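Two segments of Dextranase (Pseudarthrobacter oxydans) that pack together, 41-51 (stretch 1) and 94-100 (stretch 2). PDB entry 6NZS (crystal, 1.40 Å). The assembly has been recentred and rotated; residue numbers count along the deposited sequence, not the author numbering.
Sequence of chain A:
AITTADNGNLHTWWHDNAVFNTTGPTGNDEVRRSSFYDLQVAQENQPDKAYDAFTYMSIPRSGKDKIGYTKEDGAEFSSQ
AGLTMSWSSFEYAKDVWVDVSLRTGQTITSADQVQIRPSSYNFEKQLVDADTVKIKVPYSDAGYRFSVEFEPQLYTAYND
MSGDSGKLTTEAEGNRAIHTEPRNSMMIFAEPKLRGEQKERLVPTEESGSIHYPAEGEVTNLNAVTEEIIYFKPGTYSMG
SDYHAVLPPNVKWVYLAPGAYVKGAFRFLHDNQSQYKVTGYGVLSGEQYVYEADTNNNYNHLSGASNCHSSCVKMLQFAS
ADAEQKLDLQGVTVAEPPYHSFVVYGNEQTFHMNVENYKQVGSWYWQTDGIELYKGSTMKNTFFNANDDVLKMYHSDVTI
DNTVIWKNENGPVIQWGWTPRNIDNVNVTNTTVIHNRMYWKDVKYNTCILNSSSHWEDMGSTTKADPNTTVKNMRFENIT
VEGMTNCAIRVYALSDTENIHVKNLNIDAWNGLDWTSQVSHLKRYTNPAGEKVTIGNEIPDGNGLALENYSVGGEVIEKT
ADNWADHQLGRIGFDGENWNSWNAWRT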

# COMPACT_ATOMS: atom_id res chain seq x y z
N VAL A 41 21.27 -6.75 12.55
CA VAL A 41 21.32 -7.78 11.51
C VAL A 41 22.73 -8.35 11.45
O VAL A 41 23.71 -7.61 11.44
N ALA A 42 22.81 -9.67 11.34
CA ALA A 42 24.08 -10.36 11.16
C ALA A 42 23.94 -11.39 10.05
O ALA A 42 22.89 -12.00 9.90
N GLN A 43 25.01 -11.58 9.28
CA GLN A 43 25.03 -12.71 8.36
C GLN A 43 24.86 -13.99 9.15
O GLN A 43 25.39 -14.13 10.25
N GLU A 44 24.10 -14.94 8.60
CA GLU A 44 23.68 -16.07 9.41
C GLU A 44 24.86 -16.91 9.90
O GLU A 44 24.78 -17.51 10.98
N ASN A 45 25.95 -16.96 9.15
CA ASN A 45 27.14 -17.69 9.57
C ASN A 45 28.14 -16.82 10.32
O ASN A 45 29.27 -17.26 10.57
N GLN A 46 27.76 -15.59 10.68
CA GLN A 46 28.57 -14.71 11.51
C GLN A 46 27.67 -14.10 12.58
O GLN A 46 27.57 -12.88 12.70
N PRO A 47 26.99 -14.94 13.38
CA PRO A 47 25.95 -14.40 14.28
C PRO A 47 26.49 -13.46 15.34
O PRO A 47 25.70 -12.72 15.95
N ASP A 48 27.80 -13.48 15.60
CA ASP A 48 28.42 -12.59 16.57
C ASP A 48 28.67 -11.19 16.02
O ASP A 48 28.98 -10.28 16.81
N LYS A 49 28.55 -10.98 14.71
CA LYS A 49 28.82 -9.69 14.08
C LYS A 49 27.48 -9.11 13.63
O LYS A 49 27.12 -9.16 12.45
N ALA A 50 26.75 -8.54 14.58
CA ALA A 50 25.45 -7.95 14.32
C ALA A 50 25.59 -6.44 14.20
O ALA A 50 26.26 -5.80 15.02
N TYR A 51 24.96 -5.88 13.17
CA TYR A 51 25.08 -4.47 12.84
C TYR A 51 23.73 -3.77 13.03
O TYR A 51 22.69 -4.33 12.69
N LYS A 94 22.71 -12.55 1.48
CA LYS A 94 22.90 -13.88 2.03
C LYS A 94 22.03 -13.96 3.28
O LYS A 94 21.75 -12.92 3.89
N ASP A 95 21.61 -15.17 3.63
CA ASP A 95 20.73 -15.37 4.79
C ASP A 95 21.27 -14.60 5.99
O ASP A 95 22.48 -14.58 6.25
N VAL A 96 20.35 -13.99 6.75
CA VAL A 96 20.72 -13.19 7.92
C VAL A 96 19.90 -13.63 9.13
O VAL A 96 18.81 -14.19 9.01
N TRP A 97 20.46 -13.35 10.30
CA TRP A 97 19.70 -13.36 11.55
C TRP A 97 19.41 -11.91 11.93
O TRP A 97 20.33 -11.09 12.01
N VAL A 98 18.14 -11.60 12.15
CA VAL A 98 17.71 -10.26 12.54
C VAL A 98 17.25 -10.31 13.99
O VAL A 98 16.34 -11.07 14.32
N ASP A 99 17.88 -9.51 14.85
CA ASP A 99 17.44 -9.36 16.24
C ASP A 99 16.47 -8.19 16.31
O ASP A 99 16.81 -7.08 15.88
N VAL A 100 15.28 -8.42 16.86
CA VAL A 100 14.31 -7.36 17.08
C VAL A 100 14.04 -7.28 18.57
O VAL A 100 13.65 -8.28 19.19

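Three backbone hydrogen bonds fix the antiparallel register that places the side chains. Ala42 N donates to Trp97 O (2.9 Å, 163°), Trp97 N donates to Ala42 O (2.8 Å, 151°), and past the strand end Glu44 N donates to Asp95 O (2.9 Å, 152°).

Across the stretches, water carries the side-chain polar links. The CA-to-CB bond of Lys94 points toward stretch 1, that of Glu44 sideways. Glu44 (chi1 p, chi2 p) and Lys94 (chi1 to chi3 t, chi4 p) leave OE1 and NZ 4.6 Å apart, beyond a salt bridge; one water closes the gap, donating to Glu44 OE1 (2.8 Å) and accepting from Lys94 NZ (2.7 Å). A second water donates to Glu44 O (2.8 Å) and accepts from Trp97 NE1 (3.1 Å). Within stretch 1, Gln43 NE2 donates to Asn45 OD1 (2.8 Å, 172°); the same NE2 lies 3.6 Å from Lys94 CE, so the amide end of Gln43 (chi1 t, chi2 t, chi3 -84°) comes nearer although the residue's CA-to-CB bond points away.

Packing follows the sheet faces. Val41 (t) and Val98 (t) share one face, with CG1 of Val41 4.1 Å from CG2 of Val98 and 3.6 Å from CB of Val96 (m). Ala42 and Trp97 (m, chi2 112°) share the other. Glu44 O meets the indole edge, 3.7 Å from Trp97 CD1, and Pro47 CB approaches that CD1 obliquely at 4.5 Å. Glu44 CG also packs 3.5 Å from Asp95 CB.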

# COMPACT_ATOMS: atom_id res chain seq x y z
CB VAL A 41 20.95 -7.22 10.12
CG1 VAL A 41 20.73 -8.36 9.12
CG2 VAL A 41 19.74 -6.32 10.17
CB ALA A 42 24.48 -11.10 12.44
CB GLN A 43 26.36 -12.73 7.60
CG GLN A 43 26.34 -13.53 6.32
CD GLN A 43 27.57 -13.28 5.46
OE1 GLN A 43 27.62 -12.32 4.70
NE2 GLN A 43 28.56 -14.16 5.58
CB GLU A 44 22.65 -16.94 8.68
CG GLU A 44 23.19 -17.60 7.44
CD GLU A 44 23.83 -18.95 7.69
OE1 GLU A 44 24.31 -19.55 6.71
OE2 GLU A 44 23.83 -19.41 8.86
CB ASN A 45 27.82 -18.38 8.37
CG ASN A 45 28.37 -17.40 7.35
OD1 ASN A 45 28.09 -16.20 7.39
ND2 ASN A 45 29.15 -17.92 6.40
CB GLN A 46 29.21 -13.59 10.68
CG GLN A 46 29.90 -14.03 9.41
CD GLN A 46 30.28 -12.86 8.51
OE1 GLN A 46 29.81 -11.73 8.71
NE2 GLN A 46 31.13 -13.12 7.53
CB PRO A 47 25.31 -15.65 14.90
CG PRO A 47 26.03 -16.84 14.29
CD PRO A 47 27.30 -16.34 13.69
CB ASP A 48 29.76 -13.18 17.01
CG ASP A 48 30.70 -13.43 15.85
OD1 ASP A 48 30.27 -14.02 14.84
OD2 ASP A 48 31.88 -13.02 15.94
CB LYS A 49 29.78 -9.87 12.90
CG LYS A 49 31.13 -10.45 13.29
CD LYS A 49 32.12 -10.34 12.14
CE LYS A 49 33.55 -10.51 12.63
NZ LYS A 49 34.51 -9.73 11.80
CB ALA A 50 24.46 -8.29 15.44
CB TYR A 51 25.51 -4.31 11.39
CG TYR A 51 26.88 -4.87 11.11
CD1 TYR A 51 28.01 -4.09 11.30
CD2 TYR A 51 27.04 -6.18 10.67
CE1 TYR A 51 29.27 -4.59 11.04
CE2 TYR A 51 28.31 -6.69 10.41
CZ TYR A 51 29.41 -5.89 10.60
OH TYR A 51 30.67 -6.39 10.34
CB LYS A 94 24.39 -14.05 2.39
CG LYS A 94 24.83 -15.40 2.92
CD LYS A 94 26.37 -15.48 2.90
CE LYS A 94 26.90 -16.68 3.66
NZ LYS A 94 26.53 -17.98 3.06
CB ASP A 95 20.69 -16.85 5.18
CG ASP A 95 19.96 -17.72 4.17
OD1 ASP A 95 19.69 -17.28 3.05
OD2 ASP A 95 19.68 -18.89 4.52
CB VAL A 96 20.53 -11.67 7.71
CG1 VAL A 96 21.52 -11.13 6.68
CG2 VAL A 96 19.08 -11.36 7.32
CB TRP A 97 20.53 -13.98 12.68
CG TRP A 97 20.52 -15.49 12.75
CD1 TRP A 97 21.57 -16.33 12.51
CD2 TRP A 97 19.41 -16.34 13.12
NE1 TRP A 97 21.19 -17.64 12.70
CE2 TRP A 97 19.87 -17.67 13.07
CE3 TRP A 97 18.08 -16.09 13.48
CZ2 TRP A 97 19.04 -18.76 13.37
CZ3 TRP A 97 17.26 -17.18 13.78
CH2 TRP A 97 17.75 -18.49 13.72
CB VAL A 98 16.58 -9.75 11.64
CG1 VAL A 98 16.17 -8.37 12.05
CG2 VAL A 98 17.02 -9.76 10.18
CB ASP A 99 18.62 -9.05 17.17
CG ASP A 99 19.64 -10.17 17.22
OD1 ASP A 99 19.25 -11.31 17.51
OD2 ASP A 99 20.83 -9.89 16.97
CB VAL A 100 13.00 -7.58 16.31
CG1 VAL A 100 12.13 -6.33 16.42
CG2 VAL A 100 13.28 -7.90 14.85
O HOH W 1 26.69 -19.57 5.29
O HOH W 2 23.82 -19.27 12.90